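Local coordinates for ESX-5 secretion-associated protein EspG5 (Mycobacterium marinum, PDB 6VJ5), which acts as a specific chaperone for cognate PE/PPE proteins, preventing aggregation of PE/PPE dimers and supporting their secretion, at residues 10-24 with 53-67. Numbering follows the deposited sequence.
Sequences ITVNVDGFWMLQALL and MAVMREQGIVVGDTV
M56 and L20 meet at the centre of a methionine-rich apolar core, where helix 14-23, entered from an edge strand of the large antiparallel EspG sheet, crosses helix 53-58 at -80°, the axes 10.3 Å apart. No hydrogen bond spans the two segments.

M56 SD touches two branched side chains, 3.7 Å from L20 CD2 and the same from V12 CG1, the latter met at about a right angle. A bend at chi3 (-86°) turns M56 CE toward the helix backbone at G16, where there is no side chain, and toward M19 CE. M19, also bent at chi3, crosses M53 at a slant and sets its CE 3.6 Å from M53 CB.

Branched aliphatic contacts flank this cluster. L23 CD1 meets V62 CG2 tip to tip at 3.6 Å and also touches V67 CG2, so it contacts both strands of the 62-67 beta hairpin. L24 CD2 packs against V67 CB, while on the strand side I61 CD1 faces V12 CG1 at 4.1 Å. Helix 69-79 also covers I10 and L24.

Nearby polar bonds lie within one segment or lead outside both. A Schellman motif at G60 ends the second helix, and R57 NE donates to G64 O in the hairpin turn. At the start of helix 14-23, N13 is the N-cap: its OD1 accepts from G16 N at 2.7 Å, with an N-H...O angle of 164°.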
# COMPACT_ATOMS: atom_id res chain seq x y z
N ILE C 10 6.64 -19.46 -19.18
CA ILE C 10 6.33 -19.74 -17.79
C ILE C 10 4.94 -19.23 -17.48
O ILE C 10 4.39 -18.38 -18.18
CB ILE C 10 7.34 -19.11 -16.81
CG1 ILE C 10 7.34 -17.59 -16.98
CG2 ILE C 10 8.73 -19.66 -17.05
CD1 ILE C 10 8.13 -16.87 -15.91
N THR C 11 4.37 -19.73 -16.38
CA THR C 11 3.06 -19.30 -15.92
C THR C 11 3.06 -19.28 -14.40
O THR C 11 3.34 -20.30 -13.76
CB THR C 11 1.96 -20.22 -16.45
OG1 THR C 11 1.85 -20.06 -17.87
CG2 THR C 11 0.62 -19.88 -15.80
N VAL C 12 2.74 -18.12 -13.83
CA VAL C 12 2.65 -17.96 -12.39
C VAL C 12 1.28 -17.36 -12.07
O VAL C 12 0.66 -16.70 -12.91
CB VAL C 12 3.77 -17.05 -11.84
CG1 VAL C 12 5.13 -17.62 -12.20
CG2 VAL C 12 3.61 -15.63 -12.36
N ASN C 13 0.81 -17.61 -10.86
CA ASN C 13 -0.40 -16.94 -10.40
C ASN C 13 -0.06 -15.49 -10.03
O ASN C 13 1.08 -15.04 -10.16
CB ASN C 13 -1.04 -17.71 -9.25
CG ASN C 13 -0.15 -17.85 -8.04
OD1 ASN C 13 0.72 -17.01 -7.78
ND2 ASN C 13 -0.36 -18.91 -7.27
N VAL C 14 -1.08 -14.75 -9.60
CA VAL C 14 -0.89 -13.32 -9.33
C VAL C 14 0.07 -13.12 -8.17
O VAL C 14 0.87 -12.18 -8.17
CB VAL C 14 -2.25 -12.66 -9.07
CG1 VAL C 14 -2.08 -11.21 -8.62
CG2 VAL C 14 -3.13 -12.72 -10.31
N ASP C 15 0.01 -14.00 -7.16
CA ASP C 15 0.95 -13.91 -6.05
C ASP C 15 2.38 -14.13 -6.52
O ASP C 15 3.28 -13.37 -6.16
CB ASP C 15 0.57 -14.94 -4.97
CG ASP C 15 -0.63 -14.51 -4.15
OD1 ASP C 15 -0.82 -13.29 -3.98
OD2 ASP C 15 -1.37 -15.40 -3.67
N GLY C 16 2.60 -15.16 -7.33
CA GLY C 16 3.95 -15.44 -7.80
C GLY C 16 4.52 -14.34 -8.67
O GLY C 16 5.70 -14.00 -8.57
N PHE C 17 3.68 -13.74 -9.53
CA PHE C 17 4.18 -12.66 -10.36
C PHE C 17 4.61 -11.47 -9.51
O PHE C 17 5.55 -10.75 -9.88
CB PHE C 17 3.12 -12.21 -11.36
CG PHE C 17 3.65 -11.32 -12.43
CD1 PHE C 17 3.81 -9.96 -12.21
CD2 PHE C 17 4.00 -11.84 -13.66
CE1 PHE C 17 4.31 -9.14 -13.20
CE2 PHE C 17 4.50 -11.02 -14.66
CZ PHE C 17 4.66 -9.67 -14.42
N TRP C 18 3.93 -11.23 -8.39
CA TRP C 18 4.31 -10.13 -7.51
C TRP C 18 5.63 -10.41 -6.80
O TRP C 18 6.41 -9.48 -6.57
CB TRP C 18 3.18 -9.87 -6.52
CG TRP C 18 3.54 -8.99 -5.38
CD1 TRP C 18 3.55 -7.62 -5.36
CD2 TRP C 18 3.93 -9.40 -4.07
NE1 TRP C 18 3.92 -7.16 -4.12
CE2 TRP C 18 4.16 -8.24 -3.31
CE3 TRP C 18 4.10 -10.65 -3.46
CZ2 TRP C 18 4.56 -8.29 -1.98
CZ3 TRP C 18 4.49 -10.70 -2.15
CH2 TRP C 18 4.71 -9.52 -1.41
N MET C 19 5.89 -11.67 -6.45
CA MET C 19 7.16 -11.98 -5.79
C MET C 19 8.33 -11.77 -6.74
O MET C 19 9.36 -11.20 -6.34
CB MET C 19 7.12 -13.42 -5.27
CG MET C 19 5.85 -13.70 -4.49
SD MET C 19 6.02 -14.97 -3.23
CE MET C 19 6.57 -16.35 -4.24
N LEU C 20 8.21 -12.20 -7.99
CA LEU C 20 9.26 -11.93 -8.96
C LEU C 20 9.53 -10.44 -9.06
O LEU C 20 10.69 -10.01 -9.10
CB LEU C 20 8.88 -12.49 -10.33
CG LEU C 20 8.50 -13.98 -10.30
CD1 LEU C 20 7.95 -14.42 -11.64
CD2 LEU C 20 9.71 -14.82 -9.91
N GLN C 21 8.47 -9.63 -9.08
CA GLN C 21 8.66 -8.18 -9.04
C GLN C 21 9.46 -7.77 -7.82
O GLN C 21 10.33 -6.89 -7.91
CB GLN C 21 7.30 -7.48 -9.03
CG GLN C 21 6.54 -7.59 -10.32
CD GLN C 21 5.17 -6.97 -10.22
OE1 GLN C 21 4.31 -7.46 -9.50
NE2 GLN C 21 4.97 -5.87 -10.93
N ALA C 22 9.18 -8.39 -6.67
CA ALA C 22 9.91 -8.06 -5.45
C ALA C 22 11.36 -8.51 -5.55
O ALA C 22 12.29 -7.73 -5.28
CB ALA C 22 9.23 -8.70 -4.24
N LEU C 23 11.59 -9.77 -5.95
CA LEU C 23 12.95 -10.27 -6.07
C LEU C 23 13.80 -9.43 -7.01
O LEU C 23 15.03 -9.41 -6.88
CB LEU C 23 12.95 -11.72 -6.56
CG LEU C 23 12.26 -12.74 -5.66
CD1 LEU C 23 12.25 -14.12 -6.30
CD2 LEU C 23 12.95 -12.81 -4.30
N LEU C 24 13.17 -8.73 -7.96
CA LEU C 24 13.89 -7.96 -8.97
C LEU C 24 13.62 -6.47 -8.86
O LEU C 24 13.94 -5.72 -9.80
CB LEU C 24 13.50 -8.48 -10.36
CG LEU C 24 13.66 -9.98 -10.59
CD1 LEU C 24 12.66 -10.46 -11.63
CD2 LEU C 24 15.07 -10.32 -11.02
N MET C 53 6.56 -19.33 -3.33
CA MET C 53 8.00 -19.25 -3.53
C MET C 53 8.60 -20.63 -3.77
O MET C 53 9.37 -20.82 -4.71
CB MET C 53 8.67 -18.57 -2.33
CG MET C 53 10.08 -18.07 -2.61
SD MET C 53 10.18 -16.91 -3.99
CE MET C 53 9.93 -15.34 -3.16
N ALA C 54 8.24 -21.61 -2.94
CA ALA C 54 8.74 -22.96 -3.15
C ALA C 54 8.20 -23.56 -4.44
O ALA C 54 8.87 -24.40 -5.06
CB ALA C 54 8.38 -23.85 -1.96
N VAL C 55 7.00 -23.16 -4.85
CA VAL C 55 6.45 -23.66 -6.11
C VAL C 55 7.29 -23.16 -7.29
O VAL C 55 7.55 -23.91 -8.23
CB VAL C 55 4.97 -23.23 -6.25
CG1 VAL C 55 4.42 -23.62 -7.61
CG2 VAL C 55 4.15 -23.86 -5.13
N MET C 56 7.73 -21.90 -7.23
CA MET C 56 8.58 -21.37 -8.29
C MET C 56 10.00 -21.90 -8.20
O MET C 56 10.72 -21.90 -9.20
CB MET C 56 8.59 -19.84 -8.23
CG MET C 56 7.24 -19.21 -8.55
SD MET C 56 7.34 -17.53 -9.19
CE MET C 56 7.39 -16.56 -7.68
N ARG C 57 10.44 -22.36 -7.02
CA ARG C 57 11.76 -22.96 -6.91
C ARG C 57 11.81 -24.32 -7.59
O ARG C 57 12.87 -24.75 -8.07
CB ARG C 57 12.17 -23.11 -5.44
CG ARG C 57 12.48 -21.81 -4.74
CD ARG C 57 13.14 -22.05 -3.38
NE ARG C 57 13.50 -20.79 -2.73
CZ ARG C 57 12.77 -20.18 -1.80
NH1 ARG C 57 11.63 -20.71 -1.39
NH2 ARG C 57 13.19 -19.03 -1.28
N GLU C 58 10.67 -25.02 -7.65
CA GLU C 58 10.64 -26.34 -8.27
C GLU C 58 10.67 -26.24 -9.79
O GLU C 58 11.29 -27.07 -10.46
CB GLU C 58 9.41 -27.11 -7.80
CG GLU C 58 9.44 -27.45 -6.33
CD GLU C 58 8.18 -28.15 -5.86
OE1 GLU C 58 7.20 -28.19 -6.63
OE2 GLU C 58 8.18 -28.68 -4.73
N GLN C 59 10.00 -25.23 -10.35
CA GLN C 59 10.02 -25.02 -11.79
C GLN C 59 11.32 -24.41 -12.29
O GLN C 59 11.47 -24.20 -13.50
CB GLN C 59 8.85 -24.11 -12.21
CG GLN C 59 7.48 -24.69 -11.94
CD GLN C 59 7.30 -26.08 -12.54
OE1 GLN C 59 7.35 -27.08 -11.83
NE2 GLN C 59 7.10 -26.14 -13.85
N GLY C 60 12.26 -24.12 -11.39
CA GLY C 60 13.50 -23.48 -11.78
C GLY C 60 13.40 -21.99 -12.03
O GLY C 60 14.41 -21.36 -12.36
N ILE C 61 12.20 -21.41 -11.89
CA ILE C 61 12.04 -19.98 -12.12
C ILE C 61 12.91 -19.18 -11.17
O ILE C 61 13.51 -18.17 -11.54
CB ILE C 61 10.55 -19.59 -11.97
CG1 ILE C 61 9.69 -20.42 -12.93
CG2 ILE C 61 10.36 -18.10 -12.22
CD1 ILE C 61 8.20 -20.24 -12.71
N VAL C 62 13.00 -19.63 -9.92
CA VAL C 62 13.86 -19.02 -8.91
C VAL C 62 14.82 -20.08 -8.43
O VAL C 62 14.40 -21.14 -7.93
CB VAL C 62 13.05 -18.44 -7.74
CG1 VAL C 62 13.98 -18.07 -6.60
CG2 VAL C 62 12.25 -17.23 -8.20
N VAL C 63 16.12 -19.83 -8.60
CA VAL C 63 17.17 -20.71 -8.12
C VAL C 63 17.69 -20.11 -6.83
O VAL C 63 18.32 -19.05 -6.84
CB VAL C 63 18.28 -20.89 -9.16
CG1 VAL C 63 19.10 -22.13 -8.84
CG2 VAL C 63 17.69 -20.96 -10.56
N GLY C 64 17.41 -20.77 -5.71
CA GLY C 64 17.74 -20.22 -4.41
C GLY C 64 16.99 -18.93 -4.15
O GLY C 64 15.81 -18.94 -3.81
N ASP C 65 17.68 -17.80 -4.31
CA ASP C 65 17.07 -16.48 -4.20
C ASP C 65 17.25 -15.66 -5.47
O ASP C 65 16.87 -14.48 -5.50
CB ASP C 65 17.66 -15.73 -3.00
CG ASP C 65 17.27 -16.35 -1.68
OD1 ASP C 65 16.11 -16.78 -1.54
OD2 ASP C 65 18.13 -16.41 -0.77
N THR C 66 17.82 -16.25 -6.52
CA THR C 66 18.06 -15.55 -7.77
C THR C 66 17.07 -16.07 -8.81
O THR C 66 16.87 -17.28 -8.93
CB THR C 66 19.50 -15.75 -8.25
OG1 THR C 66 19.65 -17.07 -8.81
CG2 THR C 66 20.47 -15.59 -7.08
N VAL C 67 16.45 -15.15 -9.54
CA VAL C 67 15.50 -15.51 -10.58
C VAL C 67 16.27 -15.95 -11.82
O VAL C 67 17.26 -15.32 -12.21
CB VAL C 67 14.57 -14.33 -10.88
CG1 VAL C 67 13.66 -14.66 -12.06
CG2 VAL C 67 13.74 -13.97 -9.66